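Local coordinates for protein putative branched-chain amino acid aminotransferase IlvE (Streptococcus mutans, PDB 4DQN) that probably transfers the amino group between leucine, isoleucine or valine and 2-oxoglutarate, using pyridoxal 5'-phosphate as cofactor, at residues P22-S27 with E41-H46; L257-H262 with K334-W339. One frame throughout, in Å; residues are numbered along the deposited sequence.

Contact 1. Residues P22-S27 with E41-H46; sequences PFRYIS and EDATLH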
ATOM      1  N   PRO A  22     -14.548 -11.558  22.069  1.00 27.99           N
ATOM      2  CA  PRO A  22     -15.172 -12.840  21.699  1.00 31.90           C
ATOM      3  C   PRO A  22     -15.730 -12.944  20.269  1.00 30.59           C
ATOM      4  O   PRO A  22     -15.572 -14.011  19.673  1.00 28.69           O
ATOM      5  CB  PRO A  22     -16.318 -12.980  22.710  1.00 32.45           C
ATOM      6  CG  PRO A  22     -15.860 -12.208  23.902  1.00 36.97           C
ATOM      7  CD  PRO A  22     -15.076 -11.039  23.346  1.00 34.90           C
ATOM      8  N   PHE A  23     -16.349 -11.895  19.724  1.00 26.91           N
ATOM      9  CA  PHE A  23     -17.000 -12.015  18.414  1.00 28.61           C
ATOM     10  C   PHE A  23     -16.574 -10.933  17.426  1.00 28.47           C
ATOM     11  O   PHE A  23     -16.371  -9.785  17.824  1.00 25.88           O
ATOM     12  CB  PHE A  23     -18.527 -11.963  18.580  1.00 30.20           C
ATOM     13  CG  PHE A  23     -19.067 -13.064  19.434  1.00 32.62           C
ATOM     14  CD1 PHE A  23     -19.226 -14.346  18.915  1.00 32.45           C
ATOM     15  CD2 PHE A  23     -19.389 -12.831  20.761  1.00 34.15           C
ATOM     16  CE1 PHE A  23     -19.703 -15.377  19.710  1.00 35.50           C
ATOM     17  CE2 PHE A  23     -19.869 -13.855  21.561  1.00 33.81           C
ATOM     18  CZ  PHE A  23     -20.023 -15.129  21.037  1.00 35.13           C
ATOM     19  N   ARG A  24     -16.413 -11.306  16.150  1.00 25.88           N
ATOM     20  CA  ARG A  24     -16.292 -10.328  15.060  1.00 28.53           C
ATOM     21  C   ARG A  24     -17.296 -10.704  14.017  1.00 25.31           C
ATOM     22  O   ARG A  24     -17.691 -11.869  13.925  1.00 24.96           O
ATOM     23  CB  ARG A  24     -14.965 -10.401  14.303  1.00 29.95           C
ATOM     24  CG  ARG A  24     -13.725 -10.424  15.073  1.00 40.62           C
ATOM     25  CD  ARG A  24     -13.109 -11.794  15.023  1.00 29.07           C
ATOM     26  NE  ARG A  24     -13.479 -12.465  16.235  1.00 39.34           N
ATOM     27  CZ  ARG A  24     -13.013 -12.130  17.423  1.00 30.90           C
ATOM     28  NH1 ARG A  24     -12.116 -11.147  17.572  1.00 28.24           N
ATOM     29  NH2 ARG A  24     -13.437 -12.811  18.464  1.00 34.68           N
ATOM     30  N   TYR A  25     -17.668  -9.727  13.197  1.00 27.44           N
ATOM     31  CA  TYR A  25     -18.471  -9.971  12.003  1.00 23.73           C
ATOM     32  C   TYR A  25     -17.557 -10.300  10.824  1.00 25.10           C
ATOM     33  O   TYR A  25     -16.474  -9.728  10.683  1.00 23.81           O
ATOM     34  CB  TYR A  25     -19.276  -8.712  11.698  1.00 24.67           C
ATOM     35  CG  TYR A  25     -20.045  -8.690  10.395  1.00 26.46           C
ATOM     36  CD1 TYR A  25     -19.414  -8.383   9.184  1.00 27.59           C
ATOM     37  CD2 TYR A  25     -21.407  -8.914  10.380  1.00 25.54           C
ATOM     38  CE1 TYR A  25     -20.129  -8.329   7.998  1.00 27.59           C
ATOM     39  CE2 TYR A  25     -22.133  -8.863   9.200  1.00 31.15           C
ATOM     40  CZ  TYR A  25     -21.492  -8.571   8.019  1.00 30.37           C
ATOM     41  OH  TYR A  25     -22.229  -8.506   6.856  1.00 33.50           O
ATOM     42  N   ILE A  26     -17.999 -11.215   9.969  1.00 25.24           N
ATOM     43  CA  ILE A  26     -17.264 -11.522   8.746  1.00 24.93           C
ATOM     44  C   ILE A  26     -18.239 -11.878   7.625  1.00 27.35           C
ATOM     45  O   ILE A  26     -19.245 -12.553   7.848  1.00 26.26           O
ATOM     46  CB  ILE A  26     -16.214 -12.659   8.955  1.00 25.63           C
ATOM     47  CG1 ILE A  26     -15.261 -12.747   7.763  1.00 26.16           C
ATOM     48  CG2 ILE A  26     -16.901 -14.013   9.193  1.00 26.08           C
ATOM     49  CD1 ILE A  26     -14.000 -13.602   8.039  1.00 22.29           C
ATOM     50  N   SER A  27     -17.945 -11.396   6.423  1.00 24.07           N
ATOM     51  CA  SER A  27     -18.788 -11.628   5.261  1.00 26.01           C
ATOM     52  C   SER A  27     -17.851 -11.844   4.089  1.00 28.60           C
ATOM     53  O   SER A  27     -16.815 -11.174   3.990  1.00 25.22           O
ATOM     54  CB  SER A  27     -19.697 -10.419   5.002  1.00 26.52           C
ATOM     55  OG  SER A  27     -20.544 -10.628   3.873  1.00 26.46           O
ATOM     56  N   GLU A  41     -16.015 -16.459  16.155  1.00 27.22           N
ATOM     57  CA  GLU A  41     -15.160 -16.363  17.321  1.00 29.89           C
ATOM     58  C   GLU A  41     -13.706 -16.430  16.900  1.00 27.45           C
ATOM     59  O   GLU A  41     -12.807 -16.302  17.728  1.00 27.47           O
ATOM     60  CB  GLU A  41     -15.472 -17.507  18.299  1.00 31.29           C
ATOM     61  CG  GLU A  41     -16.917 -17.498  18.791  1.00 35.10           C
ATOM     62  CD  GLU A  41     -17.170 -18.556  19.840  1.00 41.82           C
ATOM     63  OE1 GLU A  41     -18.093 -19.373  19.652  1.00 46.69           O
ATOM     64  OE2 GLU A  41     -16.431 -18.575  20.847  1.00 43.40           O
ATOM     65  N   ASP A  42     -13.475 -16.635  15.607  1.00 25.25           N
ATOM     66  CA  ASP A  42     -12.111 -16.850  15.116  1.00 28.30           C
ATOM     67  C   ASP A  42     -11.502 -15.518  14.725  1.00 26.39           C
ATOM     68  O   ASP A  42     -11.952 -14.877  13.777  1.00 28.42           O
ATOM     69  CB  ASP A  42     -12.118 -17.772  13.895  1.00 26.12           C
ATOM     70  CG  ASP A  42     -10.748 -18.321  13.570  1.00 26.74           C
ATOM     71  OD1 ASP A  42      -9.757 -17.935  14.236  1.00 24.82           O
ATOM     72  OD2 ASP A  42     -10.654 -19.139  12.629  1.00 30.03           O
ATOM     73  N   ALA A  43     -10.468 -15.117  15.451  1.00 25.11           N
ATOM     74  CA  ALA A  43      -9.801 -13.842  15.213  1.00 26.52           C
ATOM     75  C   ALA A  43      -8.643 -14.006  14.232  1.00 27.12           C
ATOM     76  O   ALA A  43      -7.893 -13.061  13.985  1.00 24.02           O
ATOM     77  CB  ALA A  43      -9.310 -13.260  16.536  1.00 25.16           C
ATOM     78  N   THR A  44      -8.505 -15.209  13.677  1.00 25.74           N
ATOM     79  CA  THR A  44      -7.476 -15.478  12.673  1.00 26.47           C
ATOM     80  C   THR A  44      -8.133 -15.531  11.304  1.00 25.93           C
ATOM     81  O   THR A  44      -9.160 -16.199  11.131  1.00 26.69           O
ATOM     82  CB  THR A  44      -6.761 -16.808  12.947  1.00 28.22           C
ATOM     83  OG1 THR A  44      -6.119 -16.735  14.219  1.00 27.56           O
ATOM     84  CG2 THR A  44      -5.689 -17.066  11.894  1.00 27.40           C
ATOM     85  N   LEU A  45      -7.569 -14.803  10.337  1.00 24.86           N
ATOM     86  CA  LEU A  45      -8.072 -14.864   8.970  1.00 26.20           C
ATOM     87  C   LEU A  45      -7.291 -15.918   8.222  1.00 26.70           C
ATOM     88  O   LEU A  45      -6.075 -16.030   8.384  1.00 26.29           O
ATOM     89  CB  LEU A  45      -7.947 -13.513   8.260  1.00 24.03           C
ATOM     90  CG  LEU A  45      -8.827 -12.380   8.801  1.00 23.50           C
ATOM     91  CD1 LEU A  45      -8.352 -11.051   8.241  1.00 26.24           C
ATOM     92  CD2 LEU A  45     -10.297 -12.601   8.443  1.00 22.83           C
ATOM     93  N   HIS A  46      -7.994 -16.703   7.412  1.00 25.59           N
ATOM     94  CA  HIS A  46      -7.374 -17.810   6.686  1.00 27.44           C
ATOM     95  C   HIS A  46      -7.472 -17.505   5.196  1.00 27.04           C
ATOM     96  O   HIS A  46      -8.528 -17.672   4.589  1.00 25.41           O
ATOM     97  CB  HIS A  46      -8.104 -19.111   7.039  1.00 26.34           C
ATOM     98  CG  HIS A  46      -8.267 -19.315   8.516  1.00 26.62           C
ATOM     99  ND1 HIS A  46      -7.292 -19.896   9.295  1.00 26.51           N
ATOM    100  CD2 HIS A  46      -9.273 -18.977   9.360  1.00 29.30           C
ATOM    101  CE1 HIS A  46      -7.697 -19.932  10.555  1.00 28.25           C
ATOM    102  NE2 HIS A  46      -8.894 -19.372  10.622  1.00 28.06           N
TER
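Bends at chi2 (108°), which places CD, and chi3 (-99°), which places NE, keep the Arg24 side chain from running straight, and its guanidinium lies beside the carbonyls of Glu41 and Asp42. CB of Ala43 sits over one face of that group, offset toward its rim, 3.7 Å from Arg24 NH1, while Arg24 CD lies 3.5 Å from Asp42 O. NE is hydrogen-bonded to the carbonyl of Thr40, just ahead of 41-46, and NH1 makes a salt bridge to Glu49 of the second subunit, so this buried arginine links the N-terminal strand to the dimer partner. In Phe23, CG lies beside the backbone N (chi1 -60°); the ring runs alongside the extended Glu41 chain, both pointing the same way, with Phe23 CE1 3.6 Å from Glu41 CG. Nearby, Glu41 CA-H points at Pro22 O, CA to O 3.4 Å. Ile26 and Leu45 run in opposite directions and touch through Ile26 CD1 and Leu45 CD2, 3.9 Å apart. Asp42 shapes 41-46: OD1 accepts from Thr44 N in an Asx turn, and Asp42 OD2 accepts from His46 NE2 at 2.7 Å. Strand 24-30 lies between strands 33-40 and 147-157 of the antiparallel sheet, with helix 100-113 packed on Phe23 and Tyr25, while Leu45 and His46 pair in an antiparallel ladder with a strand of the second subunit.

Contact 2. Residues L257-H262 with K334-W339; sequences LYLAEH and KAPEGW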
ATOM      1  N   LEU A 257     -16.379  20.987  11.161  1.00 33.87           N
ATOM      2  CA  LEU A 257     -16.838  21.993  10.200  1.00 33.31           C
ATOM      3  C   LEU A 257     -18.292  22.356  10.473  1.00 36.61           C
ATOM      4  O   LEU A 257     -18.670  23.538  10.527  1.00 33.75           O
ATOM      5  CB  LEU A 257     -16.757  21.401   8.797  1.00 33.19           C
ATOM      6  CG  LEU A 257     -15.869  21.983   7.693  1.00 41.07           C
ATOM      7  CD1 LEU A 257     -14.916  23.047   8.185  1.00 34.77           C
ATOM      8  CD2 LEU A 257     -15.118  20.857   6.993  1.00 36.83           C
ATOM      9  N   TYR A 258     -19.103  21.315  10.618  1.00 32.74           N
ATOM     10  CA  TYR A 258     -20.533  21.456  10.832  1.00 35.03           C
ATOM     11  C   TYR A 258     -20.812  22.159  12.156  1.00 32.23           C
ATOM     12  O   TYR A 258     -21.550  23.140  12.193  1.00 33.68           O
ATOM     13  CB  TYR A 258     -21.186  20.074  10.810  1.00 31.26           C
ATOM     14  CG  TYR A 258     -22.692  20.082  10.864  1.00 32.02           C
ATOM     15  CD1 TYR A 258     -23.370  20.290  12.060  1.00 30.45           C
ATOM     16  CD2 TYR A 258     -23.439  19.850   9.724  1.00 33.41           C
ATOM     17  CE1 TYR A 258     -24.749  20.291  12.107  1.00 33.10           C
ATOM     18  CE2 TYR A 258     -24.820  19.849   9.761  1.00 37.52           C
ATOM     19  CZ  TYR A 258     -25.467  20.063  10.955  1.00 32.03           C
ATOM     20  OH  TYR A 258     -26.846  20.046  10.993  1.00 33.72           O
ATOM     21  N   LEU A 259     -20.219  21.667  13.242  1.00 34.59           N
ATOM     22  CA  LEU A 259     -20.500  22.226  14.568  1.00 28.69           C
ATOM     23  C   LEU A 259     -19.979  23.653  14.703  1.00 34.57           C
ATOM     24  O   LEU A 259     -20.662  24.509  15.262  1.00 34.87           O
ATOM     25  CB  LEU A 259     -19.935  21.338  15.678  1.00 30.71           C
ATOM     26  CG  LEU A 259     -20.507  19.918  15.714  1.00 30.08           C
ATOM     27  CD1 LEU A 259     -19.827  19.076  16.779  1.00 26.57           C
ATOM     28  CD2 LEU A 259     -22.023  19.964  15.939  1.00 27.67           C
ATOM     29  N   ALA A 260     -18.787  23.918  14.178  1.00 31.67           N
ATOM     30  CA  ALA A 260     -18.235  25.274  14.198  1.00 32.34           C
ATOM     31  C   ALA A 260     -19.230  26.291  13.634  1.00 34.82           C
ATOM     32  O   ALA A 260     -19.451  27.360  14.220  1.00 35.55           O
ATOM     33  CB  ALA A 260     -16.916  25.328  13.424  1.00 31.90           C
ATOM     34  N   GLU A 261     -19.833  25.956  12.498  1.00 33.24           N
ATOM     35  CA  GLU A 261     -20.820  26.833  11.876  1.00 36.89           C
ATOM     36  C   GLU A 261     -22.137  26.842  12.645  1.00 37.30           C
ATOM     37  O   GLU A 261     -22.600  27.896  13.089  1.00 37.29           O
ATOM     38  CB  GLU A 261     -21.082  26.425  10.416  1.00 34.86           C
ATOM     39  CG  GLU A 261     -22.106  27.324   9.693  1.00 39.16           C
ATOM     40  CD  GLU A 261     -22.342  26.931   8.244  1.00 40.31           C
ATOM     41  OE1 GLU A 261     -21.559  26.117   7.699  1.00 40.24           O
ATOM     42  OE2 GLU A 261     -23.312  27.436   7.641  1.00 38.49           O
ATOM     43  N   HIS A 262     -22.744  25.668  12.806  1.00 36.02           N
ATOM     44  CA  HIS A 262     -24.142  25.605  13.252  1.00 38.16           C
ATOM     45  C   HIS A 262     -24.341  25.723  14.764  1.00 37.86           C
ATOM     46  O   HIS A 262     -25.464  25.939  15.233  1.00 37.11           O
ATOM     47  CB  HIS A 262     -24.826  24.352  12.686  1.00 35.85           C
ATOM     48  CG  HIS A 262     -24.872  24.324  11.188  1.00 40.04           C
ATOM     49  ND1 HIS A 262     -25.576  25.252  10.452  1.00 44.75           N
ATOM     50  CD2 HIS A 262     -24.283  23.498  10.287  1.00 38.28           C
ATOM     51  CE1 HIS A 262     -25.428  24.995   9.163  1.00 40.71           C
ATOM     52  NE2 HIS A 262     -24.647  23.937   9.037  1.00 37.28           N
ATOM     53  N   LYS A 334     -27.448  17.658  22.610  1.00 30.86           N
ATOM     54  CA  LYS A 334     -28.369  17.352  21.504  1.00 30.72           C
ATOM     55  C   LYS A 334     -27.627  17.256  20.173  1.00 31.64           C
ATOM     56  O   LYS A 334     -26.814  18.129  19.839  1.00 29.54           O
ATOM     57  CB  LYS A 334     -29.465  18.408  21.365  1.00 32.00           C
ATOM     58  CG  LYS A 334     -30.640  17.941  20.497  1.00 34.09           C
ATOM     59  CD  LYS A 334     -31.395  19.119  19.885  1.00 37.21           C
ATOM     60  CE  LYS A 334     -32.849  18.785  19.595  1.00 36.96           C
ATOM     61  NZ  LYS A 334     -33.077  17.449  18.986  1.00 41.20           N
ATOM     62  N   ALA A 335     -27.926  16.210  19.406  1.00 30.96           N
ATOM     63  CA  ALA A 335     -27.196  15.935  18.164  1.00 30.16           C
ATOM     64  C   ALA A 335     -27.817  16.615  16.971  1.00 30.04           C
ATOM     65  O   ALA A 335     -29.023  16.880  16.962  1.00 32.35           O
ATOM     66  CB  ALA A 335     -27.158  14.444  17.908  1.00 30.97           C
ATOM     67  N   PRO A 336     -27.008  16.879  15.933  1.00 30.55           N
ATOM     68  CA  PRO A 336     -27.646  17.261  14.673  1.00 31.29           C
ATOM     69  C   PRO A 336     -28.507  16.102  14.185  1.00 31.65           C
ATOM     70  O   PRO A 336     -28.262  14.955  14.584  1.00 29.49           O
ATOM     71  CB  PRO A 336     -26.453  17.470  13.724  1.00 30.53           C
ATOM     72  CG  PRO A 336     -25.307  17.831  14.632  1.00 29.72           C
ATOM     73  CD  PRO A 336     -25.535  16.992  15.875  1.00 29.96           C
ATOM     74  N   GLU A 337     -29.499  16.391  13.348  1.00 31.62           N
ATOM     75  CA  GLU A 337     -30.345  15.354  12.764  1.00 36.41           C
ATOM     76  C   GLU A 337     -29.529  14.309  11.995  1.00 33.01           C
ATOM     77  O   GLU A 337     -28.639  14.660  11.222  1.00 34.30           O
ATOM     78  CB  GLU A 337     -31.357  15.996  11.815  1.00 39.22           C
ATOM     79  CG  GLU A 337     -32.570  15.141  11.518  1.00 44.49           C
ATOM     80  CD  GLU A 337     -33.548  15.113  12.677  1.00 60.55           C
ATOM     81  OE1 GLU A 337     -33.235  15.695  13.747  1.00 60.53           O
ATOM     82  OE2 GLU A 337     -34.635  14.510  12.519  1.00 65.68           O
ATOM     83  N   GLY A 338     -29.823  13.032  12.229  1.00 33.27           N
ATOM     84  CA  GLY A 338     -29.229  11.949  11.457  1.00 37.68           C
ATOM     85  C   GLY A 338     -27.847  11.477  11.875  1.00 34.20           C
ATOM     86  O   GLY A 338     -27.311  10.556  11.267  1.00 37.58           O
ATOM     87  N   TRP A 339     -27.255  12.099  12.894  1.00 31.11           N
ATOM     88  CA  TRP A 339     -25.895  11.746  13.312  1.00 31.85           C
ATOM     89  C   TRP A 339     -25.800  10.526  14.217  1.00 31.57           C
ATOM     90  O   TRP A 339     -24.851   9.743  14.122  1.00 33.06           O
ATOM     91  CB  TRP A 339     -25.215  12.917  14.024  1.00 32.01           C
ATOM     92  CG  TRP A 339     -24.708  13.989  13.110  1.00 31.16           C
ATOM     93  CD1 TRP A 339     -25.129  14.258  11.838  1.00 31.92           C
ATOM     94  CD2 TRP A 339     -23.690  14.946  13.409  1.00 29.13           C
ATOM     95  NE1 TRP A 339     -24.433  15.332  11.330  1.00 32.11           N
ATOM     96  CE2 TRP A 339     -23.544  15.772  12.276  1.00 32.84           C
ATOM     97  CE3 TRP A 339     -22.890  15.190  14.532  1.00 28.51           C
ATOM     98  CZ2 TRP A 339     -22.616  16.827  12.230  1.00 31.61           C
ATOM     99  CZ3 TRP A 339     -21.976  16.239  14.489  1.00 29.80           C
ATOM    100  CH2 TRP A 339     -21.850  17.045  13.342  1.00 27.63           C
TER
HETATM  101  O   HOH W   1     -27.859  17.369   9.708  1.00 41.93           O
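Tyr258 and Trp339 form the aromatic part of the contact between the last turns of helix 251-262 and the loop 334-339. Their six-membered rings have centroids 4.9 Å apart and planes inclined at 57°, an oblique pairing in which the indole presents its CZ2 corner to one face of the tyrosine. With Tyr258 CG anti to the backbone N (chi1 -173°), the phenol ring is directed off the helix toward 334-339, and Trp339 CZ2 comes to 3.5 Å from Tyr258 CG, offset toward the rim of the ring. The opposite face is covered from within the helix by CD2 of His262, one turn on, so the phenol has an atom of His262 over one face and of Trp339 over the other.

Aliphatic contacts flank this pair. Pro336 lies alongside Tyr258, running the other way, with Pro336 CG 3.6 Å from Tyr258 CE1, and the same CG sits over the centre of one face of the Trp339 ring system. Leu259 crosses the indole obliquely, with Leu259 CD2 3.9 Å from Trp339 CH2. What brings proline and tryptophan together is a type II beta turn from Pro336 to Trp339, with Gly338 at positive phi (83°); its closing bond, Trp339 N to Pro336 O, is weak. The turn leads directly into strand 340-342, at the edge of the seven-stranded antiparallel sheet.

Beyond the two segments, Leu259 and Pro336 both pack on Ile328 of helix 316-329, and the indole makes a cation-pi contact with Arg78 and meets the ring of Phe77 nearly perpendicularly.

A water adds a polar link: it lies 3.1 Å from Tyr258 OH and donates to Glu337 O at 3.2 Å.

Overall arrangement
From the N terminus, contact 1 first closes a short loop of 13 residues that holds strand 33-40 and brings the start of strand 44-48 back beside strand 24-30, at the dimer interface. The chain then builds the rest of the antiparallel sheet, apart from its last strand, and the first five strands of the mixed sheet before contact 2 opens at the end of helix 251-262. Contact 2 closes a longer loop of 71 residues, anchoring that helix to the segment entering strand 340-342, the final edge strand of the antiparallel sheet. The two loops follow in series, neither nested nor crossed; the centres of contact 1 and contact 2 are about 35 Å apart, and the nearest atoms of contact 1 and contact 2 about 19 Å.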